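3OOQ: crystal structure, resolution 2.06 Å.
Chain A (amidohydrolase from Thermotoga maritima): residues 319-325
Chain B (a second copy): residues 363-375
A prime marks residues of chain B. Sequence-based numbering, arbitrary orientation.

Chain A (319-325) AATAMRY
Chain B, residues 363-375: VWSGHPFDMKSVV

Arg324 anchors the contact. Its NH2 donates two hydrogen bonds to backbone carbonyls of chain B: 2.7 Å to Pro368′ O and 3.1 Å to Asp370′ O. Both acceptors lie near the guanidinium plane. Arg324 NE sits 2.7 Å from Ser373′ O, and NH1 is satisfied elsewhere in the structure. Chi1 is m (-57°), chi2 -149°, chi3 t and chi4 144°. The CA-to-CB bond points sideways, but the end of the side chain comes nearer chain B.

Two type I turns, His367′ to Asp370′ and Asp370′ to Ser373′, present these carbonyls. Asp370′ N to His367′ O (2.8 Å) and Ser373′ N to Asp370′ O (3.0 Å) close them. Before them, 363-364 continues a strand begun earlier, and Ser365′ N donates to Val374′ O at 2.8 Å.

The guanidinium is sandwiched. Trp364′ CZ3 covers one face, 3.8 Å from Arg324 NH2; Met371′ CE covers the opposite face, 3.3 Å from Arg324 CZ.

Chain A arrives in a helix begun earlier in the chain and is 3-10 at 323-324. Thr321 CA and Met371′ CA are 5.2 Å apart; Arg324 CA and Lys372′ CA are 5.1 Å apart.

Met371′, a selenomethionine (m, m, -22°), is buried. Its CG packs 3.8 Å from Ala320 CB, a small side chain that allows close approach. In selenomethionine Met323 (m, t, m) the CA-to-CB bond points toward chain B. Met323 CE lies 3.9 Å from Met371′ CB, Met323 SE 3.7 Å from Lys372′ CE. Together the two sides bury 482 Å².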

ATOM      1  N   ALA A 319      43.535  16.013  -4.803  1.00 18.94           N
ATOM      2  CA  ALA A 319      44.890  15.518  -4.734  1.00 18.53           C
ATOM      3  C   ALA A 319      45.773  16.461  -3.921  1.00 18.60           C
ATOM      4  O   ALA A 319      46.458  16.025  -2.998  1.00 17.78           O
ATOM      5  CB  ALA A 319      45.472  15.302  -6.136  1.00 17.80           C
ATOM      6  N   ALA A 320      45.745  17.746  -4.271  1.00 19.18           N
ATOM      7  CA  ALA A 320      46.539  18.794  -3.585  1.00 18.75           C
ATOM      8  C   ALA A 320      46.283  18.844  -2.067  1.00 18.35           C
ATOM      9  O   ALA A 320      47.206  19.006  -1.251  1.00 17.72           O
ATOM     10  CB  ALA A 320      46.213  20.136  -4.202  1.00 18.39           C
ATOM     11  N   THR A 321      45.014  18.724  -1.702  1.00 18.70           N
ATOM     12  CA  THR A 321      44.601  18.760  -0.305  1.00 18.83           C
ATOM     13  C   THR A 321      45.271  17.665   0.535  1.00 18.73           C
ATOM     14  O   THR A 321      45.565  17.880   1.709  1.00 18.62           O
ATOM     15  CB  THR A 321      43.054  18.692  -0.176  1.00 19.12           C
ATOM     16  OG1 THR A 321      42.480  19.813  -0.861  1.00 22.87           O
ATOM     17  CG2 THR A 321      42.639  18.764   1.296  1.00 22.94           C
ATOM     18  N   ALA A 322      45.528  16.504  -0.064  1.00 19.20           N
ATOM     19  CA  ALA A 322      46.230  15.411   0.632  1.00 20.00           C
ATOM     20  C   ALA A 322      47.618  15.806   1.159  1.00 21.66           C
ATOM     21  O   ALA A 322      48.169  15.141   2.054  1.00 21.98           O
ATOM     22  CB  ALA A 322      46.330  14.189  -0.258  1.00 19.37           C
HETATM   23  N   MSE A 323      48.187  16.885   0.616  1.00 22.65           N
HETATM   24  CA  MSE A 323      49.435  17.427   1.167  1.00 24.71           C
HETATM   25  C   MSE A 323      49.287  17.899   2.625  1.00 25.13           C
HETATM   26  O   MSE A 323      50.273  17.956   3.358  1.00 24.73           O
HETATM   27  CB  MSE A 323      50.022  18.532   0.277  1.00 26.66           C
HETATM   28  CG  MSE A 323      50.429  18.037  -1.102  1.00 24.50           C
HETATM   29 SE   MSE A 323      51.409  19.311  -2.228  1.00 30.90          SE
HETATM   30  CE  MSE A 323      49.975  20.597  -2.534  1.00 23.92           C
ATOM     31  N   ARG A 324      48.060  18.192   3.055  1.00 25.67           N
ATOM     32  CA  ARG A 324      47.809  18.500   4.474  1.00 27.01           C
ATOM     33  C   ARG A 324      47.855  17.278   5.365  1.00 27.27           C
ATOM     34  O   ARG A 324      47.806  17.422   6.581  1.00 26.89           O
ATOM     35  CB  ARG A 324      46.435  19.137   4.711  1.00 28.34           C
ATOM     36  CG  ARG A 324      46.165  20.386   3.966  1.00 37.21           C
ATOM     37  CD  ARG A 324      45.227  21.306   4.742  1.00 31.03           C
ATOM     38  NE  ARG A 324      45.552  22.651   4.310  1.00 36.67           N
ATOM     39  CZ  ARG A 324      44.701  23.652   4.150  1.00 32.74           C
ATOM     40  NH1 ARG A 324      43.401  23.493   4.386  1.00 35.37           N
ATOM     41  NH2 ARG A 324      45.180  24.819   3.730  1.00 35.77           N
ATOM     42  N   TYR A 325      47.909  16.089   4.763  1.00 27.77           N
ATOM     43  CA  TYR A 325      47.797  14.834   5.501  1.00 27.99           C
ATOM     44  C   TYR A 325      48.940  13.901   5.159  1.00 28.19           C
ATOM     45  O   TYR A 325      48.773  12.676   5.111  1.00 29.14           O
ATOM     46  CB  TYR A 325      46.422  14.194   5.237  1.00 29.00           C
ATOM     47  CG  TYR A 325      45.304  15.170   5.526  1.00 36.26           C
ATOM     48  CD1 TYR A 325      44.775  15.969   4.512  1.00 29.33           C
ATOM     49  CD2 TYR A 325      44.827  15.351   6.828  1.00 30.30           C
ATOM     50  CE1 TYR A 325      43.768  16.903   4.771  1.00 36.37           C
ATOM     51  CE2 TYR A 325      43.824  16.294   7.105  1.00 37.01           C
ATOM     52  CZ  TYR A 325      43.297  17.055   6.064  1.00 30.12           C
ATOM     53  OH  TYR A 325      42.318  17.987   6.312  1.00 37.37           O
TER
ATOM     54  N   VAL B 363      46.431  29.490  14.681  1.00 27.18           N
ATOM     55  CA  VAL B 363      47.847  29.423  14.280  1.00 27.24           C
ATOM     56  C   VAL B 363      47.968  28.448  13.108  1.00 27.36           C
ATOM     57  O   VAL B 363      47.699  27.264  13.262  1.00 27.20           O
ATOM     58  CB  VAL B 363      48.763  28.994  15.461  1.00 27.74           C
ATOM     59  CG1 VAL B 363      50.247  28.952  15.042  1.00 25.36           C
ATOM     60  CG2 VAL B 363      48.591  29.919  16.650  1.00 25.70           C
ATOM     61  N   TRP B 364      48.346  28.965  11.940  1.00 27.89           N
ATOM     62  CA  TRP B 364      48.539  28.158  10.739  1.00 29.40           C
ATOM     63  C   TRP B 364      50.043  28.015  10.466  1.00 31.16           C
ATOM     64  O   TRP B 364      50.810  28.939  10.727  1.00 31.71           O
ATOM     65  CB  TRP B 364      47.851  28.814   9.533  1.00 29.35           C
ATOM     66  CG  TRP B 364      46.321  28.694   9.471  1.00 29.33           C
ATOM     67  CD1 TRP B 364      45.395  29.544  10.037  1.00 28.98           C
ATOM     68  CD2 TRP B 364      45.561  27.697   8.761  1.00 28.52           C
ATOM     69  NE1 TRP B 364      44.115  29.126   9.734  1.00 28.97           N
ATOM     70  CE2 TRP B 364      44.186  27.995   8.960  1.00 28.42           C
ATOM     71  CE3 TRP B 364      45.908  26.579   7.987  1.00 28.24           C
ATOM     72  CZ2 TRP B 364      43.155  27.216   8.404  1.00 27.92           C
ATOM     73  CZ3 TRP B 364      44.881  25.793   7.442  1.00 28.52           C
ATOM     74  CH2 TRP B 364      43.519  26.128   7.644  1.00 27.32           C
ATOM     75  N   SER B 365      50.463  26.878   9.917  1.00 31.59           N
ATOM     76  CA  SER B 365      51.884  26.655   9.614  1.00 32.33           C
ATOM     77  C   SER B 365      52.370  27.468   8.402  1.00 33.13           C
ATOM     78  O   SER B 365      53.565  27.769   8.281  1.00 34.38           O
ATOM     79  CB  SER B 365      52.156  25.159   9.405  1.00 31.74           C
ATOM     80  OG  SER B 365      51.571  24.721   8.190  1.00 39.10           O
ATOM     81  N   GLY B 366      51.434  27.827   7.523  1.00 31.86           N
ATOM     82  CA  GLY B 366      51.686  28.634   6.329  1.00 30.89           C
ATOM     83  C   GLY B 366      50.355  29.232   5.927  1.00 30.54           C
ATOM     84  O   GLY B 366      49.361  29.085   6.659  1.00 30.64           O
ATOM     85  N   HIS B 367      50.301  29.897   4.778  1.00 30.47           N
ATOM     86  CA  HIS B 367      49.038  30.494   4.319  1.00 30.08           C
ATOM     87  C   HIS B 367      47.907  29.459   4.130  1.00 30.41           C
ATOM     88  O   HIS B 367      48.117  28.429   3.489  1.00 31.21           O
ATOM     89  CB  HIS B 367      49.238  31.277   3.023  1.00 29.50           C
ATOM     90  CG  HIS B 367      48.128  32.249   2.739  1.00 29.83           C
ATOM     91  ND1 HIS B 367      46.860  31.847   2.369  1.00 28.53           N
ATOM     92  CD2 HIS B 367      48.092  33.601   2.799  1.00 29.31           C
ATOM     93  CE1 HIS B 367      46.092  32.910   2.210  1.00 28.91           C
ATOM     94  NE2 HIS B 367      46.817  33.989   2.466  1.00 30.13           N
ATOM     95  N   PRO B 368      46.694  29.742   4.661  1.00 30.09           N
ATOM     96  CA  PRO B 368      45.557  28.814   4.609  1.00 29.73           C
ATOM     97  C   PRO B 368      45.112  28.403   3.207  1.00 28.93           C
ATOM     98  O   PRO B 368      44.490  27.353   3.060  1.00 27.76           O
ATOM     99  CB  PRO B 368      44.439  29.595   5.311  1.00 29.91           C
ATOM    100  CG  PRO B 368      45.177  30.484   6.252  1.00 33.03           C
ATOM    101  CD  PRO B 368      46.365  30.929   5.469  1.00 30.57           C
ATOM    102  N   PHE B 369      45.441  29.202   2.189  1.00 29.04           N
ATOM    103  CA  PHE B 369      45.110  28.835   0.824  1.00 29.04           C
ATOM    104  C   PHE B 369      46.220  28.024   0.143  1.00 31.76           C
ATOM    105  O   PHE B 369      46.122  27.695  -1.039  1.00 32.11           O
ATOM    106  CB  PHE B 369      44.690  30.060  -0.008  1.00 27.62           C
ATOM    107  CG  PHE B 369      43.437  30.744   0.497  1.00 28.06           C
ATOM    108  CD1 PHE B 369      42.563  30.095   1.374  1.00 25.48           C
ATOM    109  CD2 PHE B 369      43.126  32.032   0.084  1.00 26.16           C
ATOM    110  CE1 PHE B 369      41.410  30.741   1.849  1.00 27.62           C
ATOM    111  CE2 PHE B 369      41.993  32.683   0.553  1.00 27.82           C
ATOM    112  CZ  PHE B 369      41.126  32.032   1.435  1.00 24.86           C
ATOM    113  N   ASP B 370      47.271  27.708   0.895  1.00 33.81           N
ATOM    114  CA  ASP B 370      48.318  26.811   0.429  1.00 36.24           C
ATOM    115  C   ASP B 370      47.974  25.451   1.021  1.00 37.52           C
ATOM    116  O   ASP B 370      47.834  25.325   2.238  1.00 36.52           O
ATOM    117  CB  ASP B 370      49.686  27.305   0.923  1.00 38.01           C
ATOM    118  CG  ASP B 370      50.864  26.448   0.433  1.00 43.69           C
ATOM    119  OD1 ASP B 370      50.678  25.310  -0.053  1.00 38.82           O
ATOM    120  OD2 ASP B 370      52.010  26.928   0.553  1.00 39.90           O
HETATM  121  N   MSE B 371      47.846  24.437   0.163  1.00 40.14           N
HETATM  122  CA  MSE B 371      47.394  23.105   0.606  1.00 42.07           C
HETATM  123  C   MSE B 371      48.382  22.365   1.507  1.00 41.68           C
HETATM  124  O   MSE B 371      48.030  21.346   2.083  1.00 42.03           O
HETATM  125  CB  MSE B 371      47.000  22.210  -0.574  1.00 45.06           C
HETATM  126  CG  MSE B 371      45.849  22.719  -1.459  1.00 28.55           C
HETATM  127 SE   MSE B 371      44.160  23.321  -0.571  1.00 50.33          SE
HETATM  128  CE  MSE B 371      44.295  22.384   1.113  1.00 25.31           C
ATOM    129  N   LYS B 372      49.609  22.867   1.622  1.00 40.94           N
ATOM    130  CA  LYS B 372      50.594  22.285   2.552  1.00 39.89           C
ATOM    131  C   LYS B 372      50.428  22.798   3.979  1.00 38.35           C
ATOM    132  O   LYS B 372      50.885  22.161   4.923  1.00 38.20           O
ATOM    133  CB  LYS B 372      52.026  22.548   2.080  1.00 40.83           C
ATOM    134  CG  LYS B 372      52.476  21.666   0.943  1.00 48.46           C
ATOM    135  CD  LYS B 372      53.901  21.996   0.505  1.00 42.94           C
ATOM    136  CE  LYS B 372      54.274  21.173  -0.715  1.00 49.23           C
ATOM    137  NZ  LYS B 372      55.461  21.725  -1.433  1.00 45.03           N
ATOM    138  N   SER B 373      49.785  23.955   4.134  1.00 37.27           N
ATOM    139  CA  SER B 373      49.626  24.569   5.455  1.00 36.37           C
ATOM    140  C   SER B 373      48.689  23.746   6.343  1.00 34.75           C
ATOM    141  O   SER B 373      47.716  23.167   5.859  1.00 33.93           O
ATOM    142  CB  SER B 373      49.101  25.999   5.322  1.00 36.31           C
ATOM    143  OG  SER B 373      49.806  26.723   4.326  1.00 31.20           O
ATOM    144  N   VAL B 374      49.006  23.685   7.635  1.00 34.26           N
ATOM    145  CA  VAL B 374      48.201  22.950   8.623  1.00 33.04           C
ATOM    146  C   VAL B 374      47.817  23.863   9.786  1.00 32.55           C
ATOM    147  O   VAL B 374      48.520  24.833  10.070  1.00 32.72           O
ATOM    148  CB  VAL B 374      48.928  21.679   9.185  1.00 32.99           C
ATOM    149  CG1 VAL B 374      49.125  20.634   8.096  1.00 29.63           C
ATOM    150  CG2 VAL B 374      50.275  22.019   9.881  1.00 29.63           C
ATOM    151  N   VAL B 375      46.707  23.545  10.448  1.00 31.82           N
ATOM    152  CA  VAL B 375      46.321  24.222  11.692  1.00 32.00           C
ATOM    153  C   VAL B 375      47.098  23.644  12.865  1.00 32.27           C
ATOM    154  O   VAL B 375      47.039  22.450  13.148  1.00 32.31           O
ATOM    155  CB  VAL B 375      44.787  24.144  11.975  1.00 31.41           C
ATOM    156  CG1 VAL B 375      44.469  24.539  13.427  1.00 22.72           C
ATOM    157  CG2 VAL B 375      44.027  25.026  11.012  1.00 22.18           C
TER